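Local coordinates for protein alpha-1,6-mannanase (Bacteroides thetaiotaomicron, PDB 4V1R) that probably hydrolyses alpha-1,6-mannosidic bonds within the backbone of mannans, as a family 76 glycoside hydrolase with a mainly helical (alpha/alpha) fold, at residues A[70-75]-A[371-376]; A[75-80]-A[128-133]; A[94-99]-A[387-392]; A[348-353]-A[363-368]. All coordinates share one frame; numbering follows the deposited sequence.

Interaction 1: residues A[70-75]-A[371-376]; sequences YENQDR and KYDLRF
Gln73 lays its CB over one face of the Tyr372 ring, a CH-pi contact with CB 3.7 Å from the ring centroid; Tyr372 CG sits between its backbone N and carbonyl carbon (chi1 48°), which brings the ring against Gln73 CB. At the phenol end water 4 links Tyr372 OH to Arg75 NH1, lying in the plane of that guanidinium at its edge. Within 70-75, Arg75 CB sits over the centre of one Tyr70 face. The motif is a type I beta turn, Asn72 to Arg75, joined to 371-376 by a single beta bridge between Asn72 and Asp373. Leu374 N donates to Glu71 O at 2.8 Å, and Gln73 N to Tyr372 O at 3.2 Å. Asn72 OD1 accepts from Asp74 N, an Asx turn. The loop between helices 46-61 and 81-97 here meets the start of helix 374-395, where Leu374 packs on Ile57 and Leu61. Glu71 OE1 is taken by the backbone N of Phe80, while water 2 donates to Glu71 OE2 at 2.8 Å and accepts from Arg375 N at 3.0 Å.

Interaction 2: residues A[75-80]-A[128-133]; sequences RSQVSF and ATLPTS
Leu130 brings its CD2 methyl up against the 75-80 loop, within 3.3 Å of Val78 O and 3.8 Å of Phe80 CD1. Its CG lies anti to its own carbonyl carbon (chi1 -74°) and the second torsion is extended, which places CD2 at those two atoms and CD1 against Phe80 CE1 at 3.8 Å. The Phe80 side chain runs alongside Thr129, both pointing the same way, with CD1 3.6 Å from Thr129 OG1; that hydroxyl is hydrogen-bonded to Glu144. In the conformer modelled here, Val78 sets its CG1 methyl against Pro131 CG. Phe80 CA also makes a C-H...O contact with Thr129 O at 3.2 Å. Were Leu130 cut back to an alanine, the side of the Phe80 ring would probably lose its packing and the ring could shift. This largely apolar contact joins the loop leading into helix 81-97 to the one running from strand 124-127 toward helix 142-159, with Tyr116 packed against Val78 and Pro131.

Interaction 3: residues A[94-99]-A[387-392]; sequences GISLSK and AANYKR. With SRT (S,R meso-tartaric acid), chain C.
Leu97 carries the apolar part of this helix-to-helix contact, its CD2 resting 3.7 Å from Ala388 CB and its CD1 3.9 Å from Asn389 CB. The polar part centres on Asn389, whose CG stands anti to the backbone N (chi1 -164°) and brings the amide up to Ser96. Arg392, one helical turn on, grips Asn389 OD1 side-on through NE at 2.8 Å and NH2 at 2.7 Å, close to the guanidinium plane. Ser96 O lies over one face of that guanidinium, at too poor an angle to NE for a hydrogen bond. The amide ND2 donates to Glu93 and to water 5, which also meets Ser96 OG. A leucine in place of Asn389 would probably leave the guanidinium of Arg392 without its acceptor and free to swing, and Glu93 without this donor. At the turn after the first helix, Ser98 OG donates to tartrate O1 in an unusually short bond (2.5 Å) and Lys99 N to tartrate O3 at 2.9 Å. Ser98 also N-caps helix 99-113 through Glu101 N. The contact joins the end of helix 81-97 to the later part of helix 374-395, with Tyr47 of helix 46-61 packed on Leu97 and Ala388.

Interaction 4: residues A[348-353]-A[363-368]; sequences NKLRDG and TPTTSN. With SRT (S,R meso-tartaric acid), chain D.
Thr363 meets Leu350 through its carbonyl, the O atom lying 3.2 Å from Leu350 CD2. Next, Pro364 packs its CB 4.0 Å from Lys349 CB, and its CA makes a C-H...O contact with Lys349 O. Thr365 binds the helix end twice: its backbone N donates to Lys349 O in a nearly straight bond of 2.9 Å (169° at the hydrogen), and its OG1 donates to Leu350 O at 2.7 Å. That hydroxyl, placed anti to the carbonyl carbon (chi1 -66°), turns back to the helix and leaves CG2 to rest against Asp352 CB. At the far end Asn368 crosses Asp352 at about a right angle, and its OD1 accepts a hydrogen bond from Gly353 N at 2.9 Å, the donor standing above the amide plane. Asp352 itself holds the loop ahead, accepting from the backbone N of Asn354, Arg356 and Leu369. Beside the turn, a meso-tartrate takes Arg351 NE on O1 at 3.0 Å, at the guanidinium edge. The whole contact joins the end of helix 334-350 to the loop that leads on to helix 374-395, while Phe345 on the former packs against Leu350 and Pro364.

In the fold
Along the chain, the first segments of interactions 1, 2 and 3 come in that order, and interaction 4 lies wholly between the two halves of interaction 1. Interactions 1 and 2 form one loop cluster, with centres about 12 Å apart; they share Arg75 and touch through Glu71 and Phe80. Interactions 1 and 3 both use helix 374-395 but are about 27 Å apart by centres, one at its start and the other near its end. Interaction 4 adjoins interaction 1 in sequence, about 17 Å between centres. Helix 374-395, the last of the fold, is thereby fastened to the N-terminal part of the chain at two levels, consistent with closure of a helical toroid.

Interaction 1: residues A[70-75]-A[371-376]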
loop_
_atom_site.group_PDB
_atom_site.type_symbol
_atom_site.label_atom_id
_atom_site.label_comp_id
_atom_site.label_asym_id
_atom_site.label_seq_id
_atom_site.Cartn_x
_atom_site.Cartn_y
_atom_site.Cartn_z
ATOM N N TYR A 70 15.905 -10.116 4.869
ATOM C CA TYR A 70 15.332 -11.431 4.937
ATOM C C TYR A 70 13.795 -11.408 5.073
ATOM O O TYR A 70 13.238 -10.449 5.565
ATOM C CB TYR A 70 15.838 -12.146 6.175
ATOM C CG TYR A 70 17.305 -12.477 6.179
ATOM C CD1 TYR A 70 17.830 -13.424 5.297
ATOM C CD2 TYR A 70 18.141 -11.912 7.131
ATOM C CE1 TYR A 70 19.169 -13.766 5.333
ATOM C CE2 TYR A 70 19.480 -12.253 7.177
ATOM C CZ TYR A 70 19.973 -13.204 6.294
ATOM O OH TYR A 70 21.313 -13.570 6.354
ATOM N N GLU A 71 13.143 -12.499 4.688
ATOM C CA GLU A 71 11.677 -12.604 4.780
ATOM C C GLU A 71 11.187 -12.706 6.215
ATOM O O GLU A 71 10.195 -12.061 6.577
ATOM C CB GLU A 71 11.148 -13.800 4.014
ATOM C CG GLU A 71 9.612 -13.964 4.005
ATOM C CD GLU A 71 8.828 -12.728 3.546
ATOM O OE1 GLU A 71 9.396 -11.869 2.851
ATOM O OE2 GLU A 71 7.626 -12.578 3.912
ATOM N N ASN A 72 11.874 -13.508 7.032
ATOM C CA ASN A 72 11.337 -13.802 8.357
ATOM C C ASN A 72 12.446 -14.164 9.331
ATOM O O ASN A 72 13.615 -14.124 8.963
ATOM C CB ASN A 72 10.292 -14.900 8.250
ATOM C CG ASN A 72 10.864 -16.203 7.726
ATOM O OD1 ASN A 72 11.990 -16.572 8.030
ATOM N ND2 ASN A 72 10.079 -16.909 6.957
ATOM N N GLN A 73 12.041 -14.493 10.565
ATOM C CA GLN A 73 12.962 -14.806 11.655
ATOM C C GLN A 73 13.922 -15.955 11.372
ATOM O O GLN A 73 14.916 -16.090 12.098
ATOM C CB GLN A 73 12.181 -15.137 12.956
ATOM C CG GLN A 73 11.563 -16.535 13.053
ATOM C CD GLN A 73 10.471 -16.854 12.047
ATOM O OE1 GLN A 73 10.423 -17.956 11.473
ATOM N NE2 GLN A 73 9.591 -15.924 11.822
ATOM N N ASP A 74 13.626 -16.793 10.398
ATOM C CA ASP A 74 14.554 -17.890 10.035
ATOM C C ASP A 74 15.800 -17.377 9.296
ATOM O O ASP A 74 16.814 -18.108 9.189
ATOM C CB ASP A 74 13.868 -18.951 9.187
ATOM C CG ASP A 74 12.910 -19.830 9.989
ATOM O OD1 ASP A 74 12.871 -19.723 11.221
ATOM O OD2 ASP A 74 12.165 -20.594 9.377
ATOM N N ARG A 75 15.708 -16.157 8.749
ATOM C CA ARG A 75 16.813 -15.529 8.041
ATOM C C ARG A 75 17.440 -16.506 7.037
ATOM O O ARG A 75 18.660 -16.670 6.974
ATOM C CB ARG A 75 17.855 -14.984 9.023
ATOM C CG ARG A 75 17.395 -13.912 9.999
ATOM C CD ARG A 75 18.566 -13.384 10.843
ATOM N NE ARG A 75 19.202 -14.553 11.441
ATOM C CZ ARG A 75 18.746 -15.186 12.523
ATOM N NH1 ARG A 75 17.704 -14.705 13.208
ATOM N NH2 ARG A 75 19.348 -16.302 12.934
ATOM N N LYS A 371 7.622 -15.500 15.941
ATOM C CA LYS A 371 7.700 -15.507 14.501
ATOM C C LYS A 371 7.281 -14.138 13.981
ATOM O O LYS A 371 6.494 -13.434 14.603
ATOM C CB LYS A 371 6.820 -16.609 13.937
ATOM C CG LYS A 371 7.323 -18.003 14.293
ATOM C CD LYS A 371 6.571 -19.078 13.550
ATOM C CE LYS A 371 7.009 -20.470 14.004
ATOM N NZ LYS A 371 8.494 -20.620 14.060
ATOM N N TYR A 372 7.881 -13.722 12.877
ATOM C CA TYR A 372 7.580 -12.440 12.287
ATOM C C TYR A 372 8.081 -12.458 10.846
ATOM O O TYR A 372 9.102 -13.109 10.555
ATOM C CB TYR A 372 8.229 -11.313 13.080
ATOM C CG TYR A 372 9.694 -11.493 13.433
ATOM C CD1 TYR A 372 10.722 -11.128 12.538
ATOM C CD2 TYR A 372 10.073 -12.015 14.670
ATOM C CE1 TYR A 372 12.075 -11.316 12.870
ATOM C CE2 TYR A 372 11.430 -12.196 14.998
ATOM C CZ TYR A 372 12.420 -11.837 14.104
ATOM O OH TYR A 372 13.744 -12.035 14.447
ATOM N N ASP A 373 7.353 -11.778 9.958
ATOM C CA ASP A 373 7.802 -11.505 8.596
ATOM C C ASP A 373 8.082 -10.023 8.409
ATOM O O ASP A 373 7.629 -9.176 9.205
ATOM C CB ASP A 373 6.729 -11.866 7.572
ATOM C CG ASP A 373 6.271 -13.299 7.655
ATOM O OD1 ASP A 373 6.976 -14.141 8.272
ATOM O OD2 ASP A 373 5.186 -13.576 7.073
ATOM N N LEU A 374 8.834 -9.691 7.374
ATOM C CA LEU A 374 9.220 -8.321 7.116
ATOM C C LEU A 374 8.026 -7.358 7.048
ATOM O O LEU A 374 8.137 -6.226 7.479
ATOM C CB LEU A 374 10.021 -8.236 5.803
ATOM C CG LEU A 374 10.597 -6.871 5.385
ATOM C CD1 LEU A 374 11.591 -6.376 6.407
ATOM C CD2 LEU A 374 11.209 -6.965 3.993
ATOM N N ARG A 375 6.887 -7.777 6.532
ATOM C CA ARG A 375 5.838 -6.797 6.341
ATOM C C ARG A 375 5.170 -6.378 7.656
ATOM O O ARG A 375 4.608 -5.306 7.741
ATOM C CB ARG A 375 4.874 -7.238 5.245
ATOM C CG ARG A 375 4.021 -8.374 5.568
ATOM C CD ARG A 375 3.532 -9.164 4.335
ATOM N NE ARG A 375 3.341 -10.483 4.892
ATOM C CZ ARG A 375 2.349 -11.310 4.700
ATOM N NH1 ARG A 375 1.355 -11.048 3.843
ATOM N NH2 ARG A 375 2.351 -12.432 5.400
ATOM N N PHE A 376 5.297 -7.182 8.717
ATOM C CA PHE A 376 4.573 -6.886 9.951
ATOM C C PHE A 376 5.068 -5.595 10.587
ATOM O O PHE A 376 4.264 -4.764 11.062
ATOM C CB PHE A 376 4.685 -8.026 11.001
ATOM C CG PHE A 376 4.201 -9.388 10.577
ATOM C CD1 PHE A 376 3.543 -9.635 9.392
ATOM C CD2 PHE A 376 4.387 -10.466 11.470
ATOM C CE1 PHE A 376 3.120 -10.895 9.056
ATOM C CE2 PHE A 376 3.978 -11.741 11.129
ATOM C CZ PHE A 376 3.332 -11.958 9.929
HETATM O O HOH W 1 6.243 -14.659 4.462
HETATM O O HOH W 2 6.863 -9.913 4.471
HETATM O O HOH W 3 7.257 -16.141 6.543
HETATM O O HOH W 4 15.887 -12.507 12.689
#

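Interaction 2: residues A[75-80]-A[128-133]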
loop_
_atom_site.group_PDB
_atom_site.type_symbol
_atom_site.label_atom_id
_atom_site.label_comp_id
_atom_site.label_asym_id
_atom_site.label_seq_id
_atom_site.Cartn_x
_atom_site.Cartn_y
_atom_site.Cartn_z
ATOM N N ARG A 75 15.708 -16.157 8.749
ATOM C CA ARG A 75 16.813 -15.529 8.041
ATOM C C ARG A 75 17.440 -16.506 7.037
ATOM O O ARG A 75 18.660 -16.670 6.974
ATOM C CB ARG A 75 17.855 -14.984 9.023
ATOM C CG ARG A 75 17.395 -13.912 9.999
ATOM C CD ARG A 75 18.566 -13.384 10.843
ATOM N NE ARG A 75 19.202 -14.553 11.441
ATOM C CZ ARG A 75 18.746 -15.186 12.523
ATOM N NH1 ARG A 75 17.704 -14.705 13.208
ATOM N NH2 ARG A 75 19.348 -16.302 12.934
ATOM N N SER A 76 16.597 -17.139 6.245
ATOM C CA SER A 76 17.056 -18.136 5.282
ATOM C C SER A 76 16.671 -17.886 3.821
ATOM O O SER A 76 17.117 -18.610 2.935
ATOM C CB SER A 76 16.553 -19.504 5.714
ATOM O OG SER A 76 15.136 -19.555 5.701
ATOM N N GLN A 77 15.862 -16.863 3.568
ATOM C CA GLN A 77 15.384 -16.528 2.221
ATOM C C GLN A 77 15.394 -15.001 2.145
ATOM O O GLN A 77 15.046 -14.346 3.121
ATOM C CB GLN A 77 13.939 -17.057 2.032
ATOM C CG GLN A 77 13.142 -16.584 0.796
ATOM C CD GLN A 77 11.642 -16.255 1.059
ATOM O OE1 GLN A 77 11.093 -15.232 0.578
ATOM N NE2 GLN A 77 10.971 -17.133 1.840
ATOM N N VAL A 78 15.760 -14.440 1.003
ATOM C CA VAL A 78 15.552 -13.015 0.779
ATOM C C VAL A 78 14.042 -12.734 0.792
ATOM O O VAL A 78 13.246 -13.550 0.316
ATOM C CB VAL A 78 16.155 -12.533 -0.554
ATOM C CG1 VAL A 78 16.006 -11.019 -0.666
ATOM C CG2 VAL A 78 17.618 -12.949 -0.687
ATOM N N SER A 79 13.671 -11.591 1.349
ATOM C CA SER A 79 12.287 -11.161 1.437
ATOM C C SER A 79 11.588 -11.096 0.098
ATOM O O SER A 79 12.191 -10.734 -0.907
ATOM C CB SER A 79 12.193 -9.793 2.102
ATOM O OG SER A 79 13.040 -8.843 1.483
ATOM N N PHE A 80 10.314 -11.467 0.110
ATOM C CA PHE A 80 9.417 -11.125 -0.995
ATOM C C PHE A 80 9.351 -9.619 -1.118
ATOM O O PHE A 80 9.609 -8.879 -0.167
ATOM C CB PHE A 80 8.023 -11.677 -0.772
ATOM C CG PHE A 80 7.979 -13.169 -0.742
ATOM C CD1 PHE A 80 8.164 -13.903 -1.889
ATOM C CD2 PHE A 80 7.735 -13.835 0.456
ATOM C CE1 PHE A 80 8.104 -15.292 -1.865
ATOM C CE2 PHE A 80 7.684 -15.215 0.477
ATOM C CZ PHE A 80 7.885 -15.933 -0.676
ATOM N N ALA A 128 9.579 -8.654 -10.078
ATOM C CA ALA A 128 9.278 -9.959 -9.585
ATOM C C ALA A 128 9.125 -9.982 -8.062
ATOM O O ALA A 128 9.550 -9.063 -7.347
ATOM C CB ALA A 128 10.371 -10.908 -9.990
ATOM N N THR A 129 8.543 -11.066 -7.572
ATOM C CA THR A 129 8.255 -11.196 -6.148
ATOM C C THR A 129 9.560 -11.456 -5.358
ATOM O O THR A 129 9.673 -11.121 -4.171
ATOM C CB THR A 129 7.168 -12.278 -5.915
ATOM O OG1 THR A 129 6.611 -12.105 -4.608
ATOM C CG2 THR A 129 7.749 -13.696 -6.046
ATOM N N LEU A 130 10.546 -12.055 -6.022
ATOM C CA LEU A 130 11.851 -12.308 -5.432
ATOM C C LEU A 130 12.946 -11.789 -6.361
ATOM O O LEU A 130 12.696 -11.523 -7.540
ATOM C CB LEU A 130 12.038 -13.821 -5.202
ATOM C CG LEU A 130 11.246 -14.382 -4.034
ATOM C CD1 LEU A 130 11.142 -15.897 -4.135
ATOM C CD2 LEU A 130 11.860 -13.932 -2.698
ATOM N N PRO A 131 14.170 -11.613 -5.835
ATOM C CA PRO A 131 15.247 -11.133 -6.692
ATOM C C PRO A 131 15.429 -11.985 -7.935
ATOM O O PRO A 131 15.255 -13.208 -7.900
ATOM C CB PRO A 131 16.482 -11.226 -5.808
ATOM C CG PRO A 131 15.942 -11.016 -4.440
ATOM C CD PRO A 131 14.621 -11.751 -4.440
ATOM N N THR A 132 15.743 -11.324 -9.035
ATOM C CA THR A 132 15.752 -11.989 -10.338
ATOM C C THR A 132 16.785 -11.281 -11.220
ATOM O O THR A 132 17.436 -10.298 -10.805
ATOM C CB THR A 132 14.342 -12.012 -10.985
ATOM O OG1 THR A 132 14.308 -12.910 -12.116
ATOM C CG2 THR A 132 13.926 -10.657 -11.405
ATOM N N SER A 133 16.954 -11.779 -12.434
ATOM C CA SER A 133 17.841 -11.106 -13.396
ATOM C C SER A 133 17.418 -11.524 -14.792
ATOM O O SER A 133 16.573 -12.419 -14.946
ATOM C CB SER A 133 19.308 -11.438 -13.141
ATOM O OG SER A 133 19.524 -12.819 -13.209
#

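Interaction 3: residues A[94-99]-A[387-392]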
loop_
_atom_site.group_PDB
_atom_site.type_symbol
_atom_site.label_atom_id
_atom_site.label_comp_id
_atom_site.label_asym_id
_atom_site.label_seq_id
_atom_site.Cartn_x
_atom_site.Cartn_y
_atom_site.Cartn_z
ATOM N N GLY A 94 9.510 10.001 4.538
ATOM C CA GLY A 94 10.595 10.623 5.294
ATOM C C GLY A 94 11.163 11.872 4.643
ATOM O O GLY A 94 11.523 12.842 5.333
ATOM N N ILE A 95 11.160 11.887 3.317
ATOM C CA ILE A 95 11.630 13.052 2.568
ATOM C C ILE A 95 10.845 14.312 2.995
ATOM O O ILE A 95 11.413 15.396 3.055
ATOM C CB ILE A 95 11.530 12.851 1.033
ATOM C CG1 ILE A 95 12.294 11.600 0.527
ATOM C CG2 ILE A 95 12.052 14.083 0.277
ATOM C CD1 ILE A 95 13.790 11.650 0.654
ATOM N N SER A 96 9.551 14.173 3.286
ATOM C CA SER A 96 8.725 15.309 3.720
ATOM C C SER A 96 9.115 15.841 5.080
ATOM O O SER A 96 8.852 17.010 5.380
ATOM C CB SER A 96 7.245 14.945 3.718
ATOM O OG SER A 96 6.823 14.764 2.384
ATOM N N LEU A 97 9.673 14.977 5.920
ATOM C CA LEU A 97 10.205 15.392 7.193
ATOM C C LEU A 97 11.623 15.953 7.101
ATOM O O LEU A 97 11.933 16.953 7.744
ATOM C CB LEU A 97 10.162 14.272 8.191
ATOM C CG LEU A 97 8.677 14.212 8.572
ATOM C CD1 LEU A 97 7.982 13.039 7.915
ATOM C CD2 LEU A 97 8.442 14.289 10.060
ATOM N N SER A 98 12.481 15.306 6.334
ATOM C CA SER A 98 13.833 15.813 6.123
ATOM C C SER A 98 14.429 15.198 4.879
ATOM O O SER A 98 14.768 14.022 4.883
ATOM C CB SER A 98 14.734 15.482 7.312
ATOM O OG SER A 98 16.086 15.760 6.995
ATOM N N LYS A 99 14.598 16.004 3.842
ATOM C CA LYS A 99 15.221 15.532 2.602
ATOM C C LYS A 99 16.620 15.004 2.858
ATOM O O LYS A 99 16.977 13.926 2.394
ATOM C CB LYS A 99 15.226 16.633 1.527
ATOM C CG LYS A 99 15.749 16.158 0.174
ATOM C CD LYS A 99 15.304 17.036 -1.002
ATOM C CE LYS A 99 13.992 16.551 -1.633
ATOM N NZ LYS A 99 13.555 17.407 -2.784
ATOM N N ALA A 387 2.149 9.534 10.314
ATOM C CA ALA A 387 1.737 10.289 11.483
ATOM C C ALA A 387 2.685 11.470 11.758
ATOM O O ALA A 387 2.215 12.576 12.066
ATOM C CB ALA A 387 1.667 9.377 12.711
ATOM N N ALA A 388 3.986 11.231 11.679
ATOM C CA ALA A 388 4.976 12.297 11.908
ATOM C C ALA A 388 4.773 13.426 10.928
ATOM O O ALA A 388 4.870 14.607 11.275
ATOM C CB ALA A 388 6.376 11.752 11.787
ATOM N N ASN A 389 4.495 13.064 9.682
ATOM C CA ASN A 389 4.259 14.056 8.654
ATOM C C ASN A 389 3.025 14.902 8.962
ATOM O O ASN A 389 3.075 16.131 8.888
ATOM C CB ASN A 389 4.121 13.395 7.278
ATOM C CG ASN A 389 4.265 14.385 6.145
ATOM O OD1 ASN A 389 4.917 15.433 6.304
ATOM N ND2 ASN A 389 3.699 14.057 4.983
ATOM N N TYR A 390 1.918 14.257 9.309
ATOM C CA TYR A 390 0.692 15.009 9.615
ATOM C C TYR A 390 0.798 15.801 10.921
ATOM O O TYR A 390 0.219 16.878 11.014
ATOM C CB TYR A 390 -0.555 14.118 9.558
ATOM C CG TYR A 390 -1.031 13.966 8.128
ATOM C CD1 TYR A 390 -1.890 14.892 7.554
ATOM C CD2 TYR A 390 -0.570 12.936 7.339
ATOM C CE1 TYR A 390 -2.296 14.775 6.247
ATOM C CE2 TYR A 390 -0.948 12.827 6.023
ATOM C CZ TYR A 390 -1.827 13.741 5.477
ATOM O OH TYR A 390 -2.212 13.612 4.159
ATOM N N LYS A 391 1.538 15.296 11.904
ATOM C CA LYS A 391 1.834 16.106 13.088
ATOM C C LYS A 391 2.572 17.386 12.689
ATOM O O LYS A 391 2.230 18.484 13.158
ATOM C CB LYS A 391 2.637 15.307 14.091
ATOM C CG LYS A 391 2.949 16.090 15.356
ATOM C CD LYS A 391 3.695 15.265 16.369
ATOM C CE LYS A 391 3.932 16.095 17.641
ATOM N NZ LYS A 391 4.655 15.296 18.653
ATOM N N ARG A 392 3.544 17.258 11.795
ATOM C CA ARG A 392 4.306 18.416 11.285
ATOM C C ARG A 392 3.387 19.397 10.563
ATOM O O ARG A 392 3.452 20.619 10.781
ATOM C CB ARG A 392 5.449 17.928 10.374
ATOM C CG ARG A 392 6.163 18.984 9.529
ATOM C CD ARG A 392 6.992 18.324 8.415
ATOM N NE ARG A 392 6.179 17.767 7.318
ATOM C CZ ARG A 392 5.622 18.502 6.347
ATOM N NH1 ARG A 392 5.767 19.834 6.329
ATOM N NH2 ARG A 392 4.909 17.923 5.376
HETATM O O1 SRT C . 16.281 18.279 6.867
HETATM O O11 SRT C . 16.975 18.415 4.766
HETATM C C1 SRT C . 16.173 18.713 5.694
HETATM C C2 SRT C . 14.981 19.605 5.436
HETATM O O2 SRT C . 15.202 20.930 5.920
HETATM C C3 SRT C . 14.588 19.633 3.961
HETATM O O3 SRT C . 13.551 18.659 3.858
HETATM C C4 SRT C . 14.117 20.993 3.496
HETATM O O4 SRT C . 12.935 21.157 3.115
HETATM O O41 SRT C . 14.946 21.928 3.485
HETATM O O HOH W 5 4.128 15.409 2.527
#

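Interaction 4: residues A[348-353]-A[363-368]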
loop_
_atom_site.group_PDB
_atom_site.type_symbol
_atom_site.label_atom_id
_atom_site.label_comp_id
_atom_site.label_asym_id
_atom_site.label_seq_id
_atom_site.Cartn_x
_atom_site.Cartn_y
_atom_site.Cartn_z
ATOM N N ASN A 348 1.091 1.561 21.260
ATOM C CA ASN A 348 0.862 1.376 22.697
ATOM C C ASN A 348 0.282 0.029 23.074
ATOM O O ASN A 348 0.460 -0.396 24.218
ATOM C CB ASN A 348 0.011 2.517 23.212
ATOM C CG ASN A 348 0.715 3.866 23.067
ATOM O OD1 ASN A 348 1.951 3.953 23.011
ATOM N ND2 ASN A 348 -0.069 4.920 22.998
ATOM N N LYS A 349 -0.364 -0.671 22.140
ATOM C CA LYS A 349 -0.943 -1.977 22.401
ATOM C C LYS A 349 -0.414 -3.121 21.582
ATOM O O LYS A 349 -0.531 -4.257 21.988
ATOM C CB LYS A 349 -2.484 -1.929 22.269
ATOM C CG LYS A 349 -3.106 -0.917 23.197
ATOM C CD LYS A 349 -3.036 -1.371 24.646
ATOM C CE LYS A 349 -3.591 -0.290 25.561
ATOM N NZ LYS A 349 -3.664 -0.838 26.944
ATOM N N LEU A 350 0.125 -2.865 20.387
ATOM C CA LEU A 350 0.567 -3.967 19.553
ATOM C C LEU A 350 2.053 -4.256 19.665
ATOM O O LEU A 350 2.466 -5.395 19.517
ATOM C CB LEU A 350 0.156 -3.762 18.067
ATOM C CG LEU A 350 -1.346 -3.594 17.813
ATOM C CD1 LEU A 350 -1.601 -3.391 16.323
ATOM C CD2 LEU A 350 -2.118 -4.817 18.306
ATOM N N ARG A 351 2.851 -3.225 19.851
ATOM C CA ARG A 351 4.290 -3.394 19.923
ATOM C C ARG A 351 4.606 -4.345 21.094
ATOM O O ARG A 351 4.044 -4.172 22.181
ATOM C CB ARG A 351 4.969 -2.079 20.191
ATOM C CG ARG A 351 6.474 -2.174 20.107
ATOM C CD ARG A 351 7.121 -0.854 20.404
ATOM N NE ARG A 351 7.422 -0.688 21.823
ATOM C CZ ARG A 351 6.729 0.056 22.682
ATOM N NH1 ARG A 351 5.612 0.662 22.322
ATOM N NH2 ARG A 351 7.150 0.185 23.933
ATOM N N ASP A 352 5.448 -5.344 20.865
ATOM C CA ASP A 352 5.823 -6.274 21.944
ATOM C C ASP A 352 7.061 -5.813 22.709
ATOM O O ASP A 352 7.633 -4.754 22.436
ATOM C CB ASP A 352 5.907 -7.728 21.445
ATOM C CG ASP A 352 7.216 -8.080 20.732
ATOM O OD1 ASP A 352 8.148 -7.249 20.611
ATOM O OD2 ASP A 352 7.284 -9.222 20.295
ATOM N N GLY A 353 7.461 -6.591 23.710
ATOM C CA GLY A 353 8.617 -6.214 24.542
ATOM C C GLY A 353 9.973 -6.164 23.845
ATOM O O GLY A 353 10.921 -5.591 24.400
ATOM N N THR A 363 -6.170 -7.001 18.162
ATOM C CA THR A 363 -6.131 -7.309 19.613
ATOM C C THR A 363 -4.781 -6.942 20.239
ATOM O O THR A 363 -3.730 -7.233 19.656
ATOM C CB THR A 363 -6.386 -8.822 19.911
ATOM O OG1 THR A 363 -7.198 -9.439 18.901
ATOM C CG2 THR A 363 -7.087 -8.986 21.263
ATOM N N PRO A 364 -4.789 -6.338 21.446
ATOM C CA PRO A 364 -3.499 -6.069 22.074
ATOM C C PRO A 364 -2.618 -7.288 22.234
ATOM O O PRO A 364 -3.092 -8.422 22.387
ATOM C CB PRO A 364 -3.879 -5.495 23.457
ATOM C CG PRO A 364 -5.218 -4.899 23.235
ATOM C CD PRO A 364 -5.905 -5.800 22.256
ATOM N N THR A 365 -1.322 -7.037 22.112
ATOM C CA THR A 365 -0.310 -8.057 22.208
ATOM C C THR A 365 -0.076 -8.368 23.702
ATOM O O THR A 365 0.105 -7.465 24.476
ATOM C CB THR A 365 0.987 -7.559 21.560
ATOM O OG1 THR A 365 0.752 -7.393 20.148
ATOM C CG2 THR A 365 2.116 -8.582 21.741
ATOM N N THR A 366 -0.078 -9.642 24.061
ATOM C CA THR A 366 0.078 -10.023 25.477
ATOM C C THR A 366 1.315 -10.857 25.772
ATOM O O THR A 366 1.605 -11.125 26.941
ATOM C CB THR A 366 -1.179 -10.771 25.990
ATOM O OG1 THR A 366 -1.432 -11.910 25.170
ATOM C CG2 THR A 366 -2.373 -9.847 25.955
ATOM N N SER A 367 2.015 -11.313 24.742
ATOM C CA SER A 367 3.299 -11.984 24.932
ATOM C C SER A 367 4.168 -11.722 23.719
ATOM O O SER A 367 3.666 -11.385 22.647
ATOM C CB SER A 367 3.138 -13.485 25.142
ATOM O OG SER A 367 2.565 -14.093 24.014
ATOM N N ASN A 368 5.463 -11.886 23.904
ATOM C CA ASN A 368 6.408 -11.588 22.842
ATOM C C ASN A 368 6.319 -12.540 21.679
ATOM O O ASN A 368 6.100 -13.750 21.834
ATOM C CB ASN A 368 7.813 -11.514 23.404
ATOM C CG ASN A 368 7.987 -10.333 24.312
ATOM O OD1 ASN A 368 7.187 -9.387 24.299
ATOM N ND2 ASN A 368 9.037 -10.362 25.110
HETATM O O1 SRT D . 10.185 -1.926 21.960
HETATM O O11 SRT D . 11.711 -2.697 23.327
HETATM C C1 SRT D . 10.559 -2.272 23.089
HETATM C C2 SRT D . 9.512 -2.072 24.154
HETATM O O2 SRT D . 8.477 -3.070 24.066
HETATM C C3 SRT D . 10.093 -1.862 25.556
HETATM O O3 SRT D . 10.152 -0.435 25.748
HETATM C C4 SRT D . 9.247 -2.524 26.622
HETATM O O4 SRT D . 9.576 -3.667 27.038
HETATM O O41 SRT D . 8.244 -1.904 27.049
HETATM O O HOH W 6 -0.425 -4.846 24.766
HETATM O O HOH W 7 2.260 -4.811 24.376
#